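AmbC (Sorangium cellulosum, PDB 5O15) carries a dehydratase-cyclase domain that probably dehydrates a polyketide intermediate and then closes it into a heterocycle during ambruticin biosynthesis. Local coordinates at residues 67-72 with 243-248; 190-195 with 218-223; 198-203 with 208-213; 212-217 with 272-277. One frame throughout, in Å; residues are numbered along the deposited sequence.

Contact 1 (67-72 with 243-248); sequences LALAAA and SDVALE
With chi1 of -70° in Leu-69 and -57° in Leu-247, each CG stands beside its own backbone N and opposite the carbonyl carbon, and the two isobutyl groups are thrown into the gap between helix and strand, where they meet obliquely. CD1 of Leu-69 lies 3.8 Å from CD2 of Leu-247 in one of the two conformers of Leu-247, so this distance is less certain. The other branch turns to the strand backbone: CD2 of Leu-69 rests 3.7 Å from O of Val-245, with CG1 of Val-245 somewhat farther off. In this double hotdog fold the contact sits where strands 79-85 and 236-247 run side by side; segment 67-72 of helix 61-75 crosses segment 243-247 at 66°, the two axes 9.5 Å apart at their closest. Asp-244 and Val-245 both face Val-80, a G1 beta bulge whose second residue, Val-245, is one that Leu-69 touches. With an alanine here in place of Leu-69, the helix would probably lose its apolar cover over Leu-247 and Val-245, a gap opening toward the strand. Leu-69 also reaches Val-80, while Leu-247 packs on Leu-209 and Ala-285.

Contact 2 (190-195 with 218-223); sequences IYADLA and LQALLR
Ala-220 meets both Ala-192 and Ile-190, and the order of residues along helix 211-225 explains why this alanine carries the contact. Leu-218 packs on Ile-274 instead, and Gln-219 is occupied by its own bonds, to the side chain of Asp-215 through NE2 and to N of Gly-179 through OE1. Ala-220 comes next and points its methyl at the strand. CB of Ala-220 stands 3.9 Å from CB of Ala-192, methyl against methyl. Two residues back along the strand, CG2 of Ile-190 lies 4.4 Å from the same CB of Ala-220 and 4.3 Å from O of Ala-220, in one of two conformers of the isoleucine, and so less certain. That branch gets there because chi1 of -58° leaves CG2 opposite the backbone N, while CG1 takes the place beside it. Leu-221 only skirts the strand, its CD1 4.9 Å from CG1 of Ile-190. Arg-223 does not touch the strand; its guanidinium forms a salt bridge with Asp-170. In a hotdog fold a curved sheet wraps a central helix, and this is one of the places where wall and core touch. Where Ala-192 and Ala-220 face each other with single methyls, the backbones can come close, with CA of Ala-192 6.8 Å from CA of Ala-220; the chemistry implies cohesion by dispersion and exclusion of water, without any polar grip between the two segments.

Contact 3 (198-203 with 208-213); sequences EGVSER and GLHPAL
Val-200 leans on the imidazole of His-210, the residue that forms the N-cap of helix 211-225 and opens the His-Pro-Ala-Leu-Leu-Asp motif known from polyketide synthase dehydratases. The capping bond comes first among the polar interactions: N of Ala-212 donates to ND1 of His-210 over 3.0 Å at an N-H...N angle of 151°, and the donor sits only 2° out of the ring plane. A chi1 of -166°, which carries CG away from the residue's own N, puts ND1 within reach of the N-H of Ala-212. The other nitrogen, NE2, is joined to the loop through one water, 2.8 Å from NE2 of His-210 and also in the ring plane, which donates to O of Val-200 at 2.9 Å. Both ring nitrogens are thus engaged, and the ring's rotation is fixed at two points. A leucine in place of the histidine would probably leave N of Ala-212 without its capping acceptor and break the water link to Val-200. In van der Waals contact, CG1 of Val-200 lies 3.8 Å from NE2 of His-210, approaching the ring obliquely, the two side chains crossing at about a right angle. Trp-47 and Phe-207 bring further rings against the imidazole, at inclined angles. At the ring's edge, near its plane, atom C of Arg-203 stands 4.4 Å from CD2 of His-210.

Contact 4 (212-217 with 272-277); sequences ALLDAA and ASIELA
Helix 212-217 crosses strand 272-277 at 126°, the short axes 10.1 Å apart at their closest, and Ala-217 and Ile-274 bring their CA atoms nearest, at 7.4 Å. Ile-274 and Leu-276, alternate residues of the strand, both point at the helix, while Glu-275 between them belongs to the other face and pairs with Arg-258. Ile-274 uses two of its branches: CG2, placed opposite its backbone N by a chi1 of -59°, lies 4.0 Å from CB of Ala-217, and CD1 reaches CD1 of Leu-214 at 4.4 Å. Leu-214 leaves the helix at an angle to the strand, but with CG swung away from its backbone N (chi1 -180°) it extends CD1 to within 4.2 Å of CD1 of Leu-276, the two leucines crossing at about a right angle. Helix 61-75 covers Leu-214 from another side through Thr-62 and Val-65, and Leu-194 of strand 189-195 fills in against Ala-217 and Leu-276. Here the central helix of a hotdog is seated on its sheet by branched side chains beside a single alanine methyl. All four touching residues are buried and purely aliphatic, which implies a join made by close packing and burial of apolar surface, without directional bonds between the segments.

Helix 211-225 ties contacts 2, 3 and 4 together: contact 3 caps its start, contact 4 seats its first turns and contact 2 its later ones. Contacts 2 and 4 lie closest, centres about 7 Å apart, with CD1 of Leu-194 3.7 Å from N of Ala-217. Leu-209 bridges contacts 3 and 4, its CD2 3.9 Å from CD1 of Leu-276. Contact 1 is about 20 Å from contact 2 but about 13 Å from contact 4, centre to centre, and it touches contact 3 through Leu-247 against Gly-208 and Leu-209. As in related dehydratases, the motif from His-210 to Asp-215 probably borders the active-site cleft, which would put contacts 3 and 4 beside it.

Contact 1 (67-72 with 243-248)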
loop_
_atom_site.group_PDB
_atom_site.type_symbol
_atom_site.label_atom_id
_atom_site.label_comp_id
_atom_site.label_asym_id
_atom_site.label_seq_id
_atom_site.Cartn_x
_atom_site.Cartn_y
_atom_site.Cartn_z
ATOM N N LEU A 67 1.778 -5.936 5.535
ATOM C CA LEU A 67 2.034 -6.575 6.819
ATOM C C LEU A 67 0.732 -6.883 7.548
ATOM O O LEU A 67 0.599 -7.947 8.165
ATOM C CB LEU A 67 2.973 -5.692 7.653
ATOM C CG LEU A 67 4.424 -5.661 7.127
ATOM C CD1 LEU A 67 5.199 -4.528 7.747
ATOM C CD2 LEU A 67 5.099 -7.002 7.351
ATOM N N ALA A 68 -0.239 -5.980 7.477
ATOM C CA ALA A 68 -1.536 -6.235 8.099
ATOM C C ALA A 68 -2.269 -7.389 7.417
ATOM O O ALA A 68 -2.899 -8.202 8.094
ATOM C CB ALA A 68 -2.384 -4.972 8.047
ATOM N N LEU A 69 -2.180 -7.482 6.077
ATOM C CA LEU A 69 -2.753 -8.615 5.369
ATOM C C LEU A 69 -2.086 -9.925 5.766
ATOM O O LEU A 69 -2.747 -10.966 5.826
ATOM C CB LEU A 69 -2.672 -8.400 3.849
ATOM C CG LEU A 69 -3.602 -7.313 3.297
ATOM C CD1 LEU A 69 -3.145 -6.922 1.902
ATOM C CD2 LEU A 69 -5.026 -7.776 3.263
ATOM N N ALA A 70 -0.770 -9.904 5.989
ATOM C CA ALA A 70 -0.078 -11.105 6.444
ATOM C C ALA A 70 -0.571 -11.517 7.828
ATOM O O ALA A 70 -0.769 -12.707 8.103
ATOM C CB ALA A 70 1.432 -10.877 6.462
ATOM N N ALA A 71 -0.794 -10.532 8.709
ATOM C CA ALA A 71 -1.334 -10.808 10.037
ATOM C C ALA A 71 -2.727 -11.386 9.932
ATOM O O ALA A 71 -3.050 -12.339 10.652
ATOM C CB ALA A 71 -1.302 -9.532 10.874
ATOM N N ALA A 72 -3.573 -10.840 9.045
ATOM C CA ALA A 72 -4.906 -11.395 8.868
ATOM C C ALA A 72 -4.827 -12.868 8.489
ATOM O O ALA A 72 -5.504 -13.715 9.078
ATOM C CB ALA A 72 -5.662 -10.572 7.835
ATOM N N SER A 243 -9.410 1.305 4.438
ATOM C CA SER A 243 -10.558 0.565 4.957
ATOM C C SER A 243 -10.849 -0.626 4.061
ATOM O O SER A 243 -10.691 -0.538 2.834
ATOM C CB SER A 243 -11.821 1.435 5.030
ATOM O OG SER A 243 -11.621 2.579 5.835
ATOM N N ASP A 244 -11.287 -1.725 4.662
ATOM C CA ASP A 244 -11.821 -2.862 3.950
ATOM C C ASP A 244 -10.893 -3.358 2.847
ATOM O O ASP A 244 -11.246 -3.377 1.653
ATOM C CB ASP A 244 -13.204 -2.557 3.398
ATOM C CG ASP A 244 -14.214 -2.404 4.488
ATOM O OD1 ASP A 244 -14.118 -3.081 5.535
ATOM O OD2 ASP A 244 -15.092 -1.561 4.294
ATOM N N VAL A 245 -9.701 -3.771 3.231
ATOM C CA VAL A 245 -8.703 -4.279 2.284
ATOM C C VAL A 245 -8.680 -5.793 2.395
ATOM O O VAL A 245 -8.397 -6.341 3.485
ATOM C CB VAL A 245 -7.311 -3.723 2.580
ATOM C CG1 VAL A 245 -6.371 -4.134 1.470
ATOM C CG2 VAL A 245 -7.332 -2.224 2.725
ATOM N N ALA A 246 -8.992 -6.491 1.317
ATOM C CA ALA A 246 -9.045 -7.945 1.370
ATOM C C ALA A 246 -8.376 -8.489 0.112
ATOM O O ALA A 246 -8.574 -7.960 -1.012
ATOM C CB ALA A 246 -10.479 -8.442 1.418
ATOM N N LEU A 247 -7.556 -9.521 0.276
ATOM C CA LEU A 247 -6.984 -10.251 -0.850
ATOM C C LEU A 247 -7.803 -11.476 -1.178
ATOM O O LEU A 247 -8.274 -12.202 -0.286
ATOM C CB LEU A 247 -5.581 -10.769 -0.590
ATOM C CG LEU A 247 -4.545 -9.758 -0.200
ATOM C CD1 LEU A 247 -3.185 -10.423 -0.048
ATOM C CD2 LEU A 247 -4.472 -8.632 -1.207
ATOM N N GLU A 248 -7.913 -11.731 -2.463
ATOM C CA GLU A 248 -8.489 -12.965 -2.989
ATOM C C GLU A 248 -7.434 -13.905 -3.537
ATOM O O GLU A 248 -7.651 -15.125 -3.574
ATOM C CB GLU A 248 -9.464 -12.666 -4.134
ATOM C CG GLU A 248 -10.571 -11.698 -3.800
ATOM C CD GLU A 248 -11.474 -12.195 -2.709
ATOM O OE1 GLU A 248 -11.743 -13.419 -2.657
ATOM O OE2 GLU A 248 -11.917 -11.352 -1.901
#

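Contact 2 (190-195 with 218-223)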
loop_
_atom_site.group_PDB
_atom_site.type_symbol
_atom_site.label_atom_id
_atom_site.label_comp_id
_atom_site.label_asym_id
_atom_site.label_seq_id
_atom_site.Cartn_x
_atom_site.Cartn_y
_atom_site.Cartn_z
ATOM N N ILE A 190 -10.542 5.707 -12.687
ATOM C CA ILE A 190 -9.268 5.536 -13.363
ATOM C C ILE A 190 -9.046 4.053 -13.582
ATOM O O ILE A 190 -9.165 3.256 -12.643
ATOM C CB ILE A 190 -8.119 6.147 -12.556
ATOM C CG1 ILE A 190 -8.384 7.637 -12.303
ATOM C CG2 ILE A 190 -6.808 5.927 -13.259
ATOM C CD1 ILE A 190 -8.407 8.485 -13.528
ATOM N N TYR A 191 -8.739 3.672 -14.816
ATOM C CA TYR A 191 -8.440 2.310 -15.197
ATOM C C TYR A 191 -6.968 2.240 -15.559
ATOM O O TYR A 191 -6.478 3.107 -16.294
ATOM C CB TYR A 191 -9.312 1.885 -16.392
ATOM C CG TYR A 191 -10.768 1.811 -16.003
ATOM C CD1 TYR A 191 -11.223 0.708 -15.326
ATOM C CD2 TYR A 191 -11.658 2.844 -16.244
ATOM C CE1 TYR A 191 -12.532 0.608 -14.916
ATOM C CE2 TYR A 191 -12.993 2.760 -15.821
ATOM C CZ TYR A 191 -13.414 1.630 -15.164
ATOM O OH TYR A 191 -14.720 1.496 -14.715
ATOM N N ALA A 192 -6.249 1.234 -15.088
ATOM C CA ALA A 192 -4.815 1.194 -15.342
ATOM C C ALA A 192 -4.301 -0.221 -15.462
ATOM O O ALA A 192 -4.814 -1.148 -14.825
ATOM C CB ALA A 192 -4.047 1.956 -14.257
ATOM N N ASP A 193 -3.243 -0.368 -16.275
ATOM C CA ASP A 193 -2.401 -1.555 -16.296
ATOM C C ASP A 193 -1.210 -1.305 -15.384
ATOM O O ASP A 193 -0.463 -0.339 -15.594
ATOM C CB ASP A 193 -1.926 -1.841 -17.719
ATOM C CG ASP A 193 -3.040 -2.283 -18.614
ATOM O OD1 ASP A 193 -3.713 -3.280 -18.303
ATOM O OD2 ASP A 193 -3.249 -1.703 -19.686
ATOM N N LEU A 194 -1.029 -2.187 -14.396
ATOM C CA LEU A 194 0.025 -2.093 -13.395
ATOM C C LEU A 194 0.979 -3.265 -13.574
ATOM O O LEU A 194 0.550 -4.395 -13.788
ATOM C CB LEU A 194 -0.554 -2.156 -11.985
ATOM C CG LEU A 194 -1.707 -1.204 -11.668
ATOM C CD1 LEU A 194 -2.110 -1.359 -10.202
ATOM C CD2 LEU A 194 -1.395 0.250 -11.976
ATOM N N ALA A 195 2.276 -3.013 -13.464
ATOM C CA ALA A 195 3.232 -4.107 -13.579
ATOM C C ALA A 195 4.494 -3.748 -12.835
ATOM O O ALA A 195 4.989 -2.629 -12.975
ATOM C CB ALA A 195 3.598 -4.393 -15.043
ATOM N N LEU A 218 -1.868 3.707 -6.572
ATOM C CA LEU A 218 -1.775 5.082 -6.091
ATOM C C LEU A 218 -1.069 5.982 -7.101
ATOM O O LEU A 218 -1.482 7.128 -7.304
ATOM C CB LEU A 218 -1.042 5.130 -4.748
ATOM C CG LEU A 218 -1.587 4.229 -3.641
ATOM C CD1 LEU A 218 -0.774 4.462 -2.384
ATOM C CD2 LEU A 218 -3.061 4.476 -3.448
ATOM N N GLN A 219 0.001 5.486 -7.733
ATOM C CA GLN A 219 0.683 6.259 -8.770
ATOM C C GLN A 219 -0.285 6.624 -9.889
ATOM O O GLN A 219 -0.244 7.739 -10.413
ATOM C CB GLN A 219 1.848 5.454 -9.343
ATOM C CG GLN A 219 2.992 5.173 -8.383
ATOM C CD GLN A 219 3.806 3.990 -8.833
ATOM O OE1 GLN A 219 3.975 3.778 -10.039
ATOM N NE2 GLN A 219 4.292 3.186 -7.878
ATOM N N ALA A 220 -1.132 5.672 -10.301
ATOM C CA ALA A 220 -2.063 5.949 -11.390
ATOM C C ALA A 220 -3.024 7.053 -10.994
ATOM O O ALA A 220 -3.303 7.965 -11.786
ATOM C CB ALA A 220 -2.819 4.671 -11.750
ATOM N N LEU A 221 -3.553 6.978 -9.771
ATOM C CA LEU A 221 -4.415 8.019 -9.257
ATOM C C LEU A 221 -3.713 9.374 -9.232
ATOM O O LEU A 221 -4.268 10.386 -9.666
ATOM C CB LEU A 221 -4.858 7.618 -7.861
ATOM C CG LEU A 221 -5.626 8.688 -7.112
ATOM C CD1 LEU A 221 -6.892 9.054 -7.872
ATOM C CD2 LEU A 221 -5.980 8.208 -5.757
ATOM N N LEU A 222 -2.494 9.419 -8.719
ATOM C CA LEU A 222 -1.788 10.689 -8.627
ATOM C C LEU A 222 -1.461 11.249 -10.003
ATOM O O LEU A 222 -1.547 12.458 -10.217
ATOM C CB LEU A 222 -0.523 10.521 -7.797
ATOM C CG LEU A 222 -0.729 10.236 -6.317
ATOM C CD1 LEU A 222 0.595 9.951 -5.619
ATOM C CD2 LEU A 222 -1.475 11.365 -5.629
ATOM N N ARG A 223 -1.069 10.402 -10.951
ATOM C CA ARG A 223 -0.780 10.916 -12.276
ATOM C C ARG A 223 -2.025 11.472 -12.935
ATOM O O ARG A 223 -1.957 12.468 -13.659
ATOM C CB ARG A 223 -0.122 9.841 -13.137
ATOM C CG ARG A 223 1.303 9.554 -12.682
ATOM C CD ARG A 223 2.027 8.534 -13.525
ATOM N NE ARG A 223 3.373 8.329 -13.050
ATOM C CZ ARG A 223 4.396 9.159 -13.220
ATOM N NH1 ARG A 223 4.308 10.229 -13.991
ATOM N NH2 ARG A 223 5.537 8.905 -12.608
#

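Contact 3 (198-203 with 208-213)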
loop_
_atom_site.group_PDB
_atom_site.type_symbol
_atom_site.label_atom_id
_atom_site.label_comp_id
_atom_site.label_asym_id
_atom_site.label_seq_id
_atom_site.Cartn_x
_atom_site.Cartn_y
_atom_site.Cartn_z
ATOM N N GLU A 198 11.123 -5.050 -14.132
ATOM C CA GLU A 198 12.037 -6.171 -14.174
ATOM C C GLU A 198 12.929 -6.158 -12.944
ATOM O O GLU A 198 13.292 -5.097 -12.428
ATOM C CB GLU A 198 12.879 -6.045 -15.452
ATOM C CG GLU A 198 14.090 -6.959 -15.565
ATOM C CD GLU A 198 14.886 -6.712 -16.850
ATOM O OE1 GLU A 198 14.331 -6.114 -17.803
ATOM O OE2 GLU A 198 16.072 -7.107 -16.909
ATOM N N GLY A 199 13.254 -7.350 -12.461
ATOM C CA GLY A 199 14.076 -7.504 -11.279
ATOM C C GLY A 199 13.183 -7.530 -10.061
ATOM O O GLY A 199 13.119 -8.533 -9.347
ATOM N N VAL A 200 12.445 -6.433 -9.857
ATOM C CA VAL A 200 11.508 -6.322 -8.743
ATOM C C VAL A 200 10.416 -7.379 -8.858
ATOM O O VAL A 200 9.957 -7.946 -7.857
ATOM C CB VAL A 200 10.919 -4.901 -8.758
ATOM C CG1 VAL A 200 9.937 -4.741 -7.658
ATOM C CG2 VAL A 200 12.027 -3.858 -8.661
ATOM N N SER A 201 9.973 -7.647 -10.086
ATOM C CA SER A 201 8.871 -8.569 -10.322
ATOM C C SER A 201 9.189 -9.984 -9.862
ATOM O O SER A 201 8.264 -10.746 -9.550
ATOM C CB SER A 201 8.554 -8.584 -11.816
ATOM O OG SER A 201 9.705 -8.988 -12.551
ATOM N N GLU A 202 10.470 -10.346 -9.784
ATOM C CA GLU A 202 10.818 -11.726 -9.459
ATOM C C GLU A 202 10.408 -12.120 -8.046
ATOM O O GLU A 202 10.193 -13.308 -7.784
ATOM C CB GLU A 202 12.315 -11.947 -9.661
ATOM C CG GLU A 202 12.738 -11.875 -11.112
ATOM C CD GLU A 202 14.211 -12.133 -11.286
ATOM O OE1 GLU A 202 14.694 -12.096 -12.436
ATOM O OE2 GLU A 202 14.882 -12.379 -10.261
ATOM N N ARG A 203 10.296 -11.159 -7.131
ATOM C CA ARG A 203 9.886 -11.444 -5.764
ATOM C C ARG A 203 8.383 -11.346 -5.561
ATOM O O ARG A 203 7.911 -11.624 -4.459
ATOM C CB ARG A 203 10.564 -10.479 -4.787
ATOM C CG ARG A 203 12.016 -10.780 -4.478
ATOM C CD ARG A 203 12.473 -9.946 -3.297
ATOM N NE ARG A 203 13.603 -9.074 -3.618
ATOM C CZ ARG A 203 14.857 -9.262 -3.213
ATOM N NH1 ARG A 203 15.184 -10.301 -2.458
ATOM N NH2 ARG A 203 15.793 -8.395 -3.565
ATOM N N GLY A 208 2.051 -11.251 -0.207
ATOM C CA GLY A 208 0.623 -11.326 -0.427
ATOM C C GLY A 208 0.226 -10.410 -1.575
ATOM O O GLY A 208 -0.337 -10.851 -2.585
ATOM N N LEU A 209 0.521 -9.126 -1.427
ATOM C CA LEU A 209 0.417 -8.155 -2.499
ATOM C C LEU A 209 1.644 -7.263 -2.416
ATOM O O LEU A 209 1.791 -6.475 -1.474
ATOM C CB LEU A 209 -0.880 -7.375 -2.390
ATOM C CG LEU A 209 -1.101 -6.342 -3.490
ATOM C CD1 LEU A 209 -1.002 -6.944 -4.896
ATOM C CD2 LEU A 209 -2.433 -5.671 -3.300
ATOM N N HIS A 210 2.551 -7.422 -3.383
ATOM C CA HIS A 210 3.801 -6.708 -3.318
ATOM C C HIS A 210 3.504 -5.225 -3.103
ATOM O O HIS A 210 2.727 -4.625 -3.866
ATOM C CB HIS A 210 4.548 -6.881 -4.643
ATOM C CG HIS A 210 5.974 -6.468 -4.596
ATOM N ND1 HIS A 210 6.355 -5.155 -4.414
ATOM C CD2 HIS A 210 7.118 -7.184 -4.722
ATOM C CE1 HIS A 210 7.676 -5.073 -4.460
ATOM N NE2 HIS A 210 8.163 -6.291 -4.655
ATOM N N PRO A 211 4.136 -4.587 -2.129
ATOM C CA PRO A 211 3.823 -3.177 -1.859
ATOM C C PRO A 211 4.043 -2.241 -3.016
ATOM O O PRO A 211 3.339 -1.229 -3.127
ATOM C CB PRO A 211 4.741 -2.862 -0.667
ATOM C CG PRO A 211 4.865 -4.170 0.043
ATOM C CD PRO A 211 4.933 -5.207 -1.054
ATOM N N ALA A 212 5.009 -2.535 -3.887
ATOM C CA ALA A 212 5.210 -1.664 -5.040
ATOM C C ALA A 212 4.102 -1.814 -6.080
ATOM O O ALA A 212 3.840 -0.882 -6.837
ATOM C CB ALA A 212 6.579 -1.911 -5.677
ATOM N N LEU A 213 3.417 -2.948 -6.087
ATOM C CA LEU A 213 2.316 -3.160 -7.007
ATOM C C LEU A 213 1.052 -2.465 -6.514
ATOM O O LEU A 213 0.388 -1.759 -7.279
ATOM C CB LEU A 213 2.141 -4.662 -7.235
ATOM C CG LEU A 213 1.113 -5.089 -8.258
ATOM C CD1 LEU A 213 1.409 -4.505 -9.646
ATOM C CD2 LEU A 213 1.087 -6.567 -8.331
HETATM O O HOH W 1 10.707 -7.285 -5.170
#

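Contact 4 (212-217 with 272-277)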
loop_
_atom_site.group_PDB
_atom_site.type_symbol
_atom_site.label_atom_id
_atom_site.label_comp_id
_atom_site.label_asym_id
_atom_site.label_seq_id
_atom_site.Cartn_x
_atom_site.Cartn_y
_atom_site.Cartn_z
ATOM N N ALA A 212 5.009 -2.535 -3.887
ATOM C CA ALA A 212 5.210 -1.664 -5.040
ATOM C C ALA A 212 4.102 -1.814 -6.080
ATOM O O ALA A 212 3.840 -0.882 -6.837
ATOM C CB ALA A 212 6.579 -1.911 -5.677
ATOM N N LEU A 213 3.417 -2.948 -6.087
ATOM C CA LEU A 213 2.316 -3.160 -7.007
ATOM C C LEU A 213 1.052 -2.465 -6.514
ATOM O O LEU A 213 0.388 -1.759 -7.279
ATOM C CB LEU A 213 2.141 -4.662 -7.235
ATOM C CG LEU A 213 1.113 -5.089 -8.258
ATOM C CD1 LEU A 213 1.409 -4.505 -9.646
ATOM C CD2 LEU A 213 1.087 -6.567 -8.331
ATOM N N LEU A 214 0.738 -2.572 -5.203
ATOM C CA LEU A 214 -0.369 -1.776 -4.700
ATOM C C LEU A 214 -0.052 -0.280 -4.816
ATOM O O LEU A 214 -0.931 0.515 -5.164
ATOM C CB LEU A 214 -0.710 -2.182 -3.268
ATOM C CG LEU A 214 -1.878 -1.400 -2.656
ATOM C CD1 LEU A 214 -3.162 -1.600 -3.474
ATOM C CD2 LEU A 214 -2.126 -1.834 -1.187
ATOM N N ASP A 215 1.198 0.113 -4.583
ATOM C CA ASP A 215 1.547 1.521 -4.729
ATOM C C ASP A 215 1.343 2.025 -6.158
ATOM O O ASP A 215 1.025 3.202 -6.363
ATOM C CB ASP A 215 2.978 1.777 -4.288
ATOM C CG ASP A 215 3.269 3.244 -4.174
ATOM O OD1 ASP A 215 2.846 3.853 -3.170
ATOM O OD2 ASP A 215 3.914 3.811 -5.079
ATOM N N ALA A 216 1.464 1.142 -7.147
ATOM C CA ALA A 216 1.231 1.554 -8.531
ATOM C C ALA A 216 -0.201 2.006 -8.756
ATOM O O ALA A 216 -0.449 2.875 -9.597
ATOM C CB ALA A 216 1.655 0.430 -9.478
ATOM N N ALA A 217 -1.173 1.434 -8.030
ATOM C CA ALA A 217 -2.525 1.955 -8.135
ATOM C C ALA A 217 -2.599 3.398 -7.653
ATOM O O ALA A 217 -3.308 4.231 -8.241
ATOM C CB ALA A 217 -3.496 1.074 -7.374
ATOM N N ALA A 272 -10.382 7.322 -2.457
ATOM C CA ALA A 272 -10.754 6.467 -3.568
ATOM C C ALA A 272 -10.902 5.032 -3.071
ATOM O O ALA A 272 -10.360 4.657 -2.040
ATOM C CB ALA A 272 -9.701 6.533 -4.669
ATOM N N SER A 273 -11.610 4.219 -3.855
ATOM C CA SER A 273 -11.597 2.768 -3.736
ATOM C C SER A 273 -10.662 2.199 -4.792
ATOM O O SER A 273 -10.408 2.831 -5.832
ATOM C CB SER A 273 -13.007 2.174 -3.932
ATOM O OG SER A 273 -13.471 2.412 -5.262
ATOM N N ILE A 274 -10.155 1.004 -4.538
ATOM C CA ILE A 274 -9.237 0.335 -5.457
ATOM C C ILE A 274 -9.704 -1.083 -5.656
ATOM O O ILE A 274 -9.900 -1.811 -4.668
ATOM C CB ILE A 274 -7.789 0.326 -4.937
ATOM C CG1 ILE A 274 -7.283 1.740 -4.707
ATOM C CG2 ILE A 274 -6.870 -0.459 -5.877
ATOM C CD1 ILE A 274 -5.958 1.817 -3.972
ATOM N N GLU A 275 -9.829 -1.510 -6.900
ATOM C CA GLU A 275 -10.136 -2.887 -7.227
ATOM C C GLU A 275 -9.079 -3.392 -8.190
ATOM O O GLU A 275 -8.742 -2.694 -9.152
ATOM C CB GLU A 275 -11.515 -3.016 -7.851
ATOM C CG GLU A 275 -12.664 -2.569 -6.967
ATOM C CD GLU A 275 -13.837 -2.281 -7.862
ATOM O OE1 GLU A 275 -14.339 -3.233 -8.498
ATOM O OE2 GLU A 275 -14.178 -1.085 -8.038
ATOM N N LEU A 276 -8.588 -4.603 -7.963
ATOM C CA LEU A 276 -7.510 -5.189 -8.755
ATOM C C LEU A 276 -7.940 -6.533 -9.312
ATOM O O LEU A 276 -8.516 -7.356 -8.594
ATOM C CB LEU A 276 -6.262 -5.359 -7.884
ATOM C CG LEU A 276 -5.771 -4.077 -7.213
ATOM C CD1 LEU A 276 -4.626 -4.341 -6.264
ATOM C CD2 LEU A 276 -5.344 -3.031 -8.240
ATOM N N ALA A 277 -7.628 -6.750 -10.586
ATOM C CA ALA A 277 -7.942 -7.961 -11.310
ATOM C C ALA A 277 -6.690 -8.558 -11.936
ATOM O O ALA A 277 -5.801 -7.838 -12.401
ATOM C CB ALA A 277 -8.973 -7.668 -12.405
#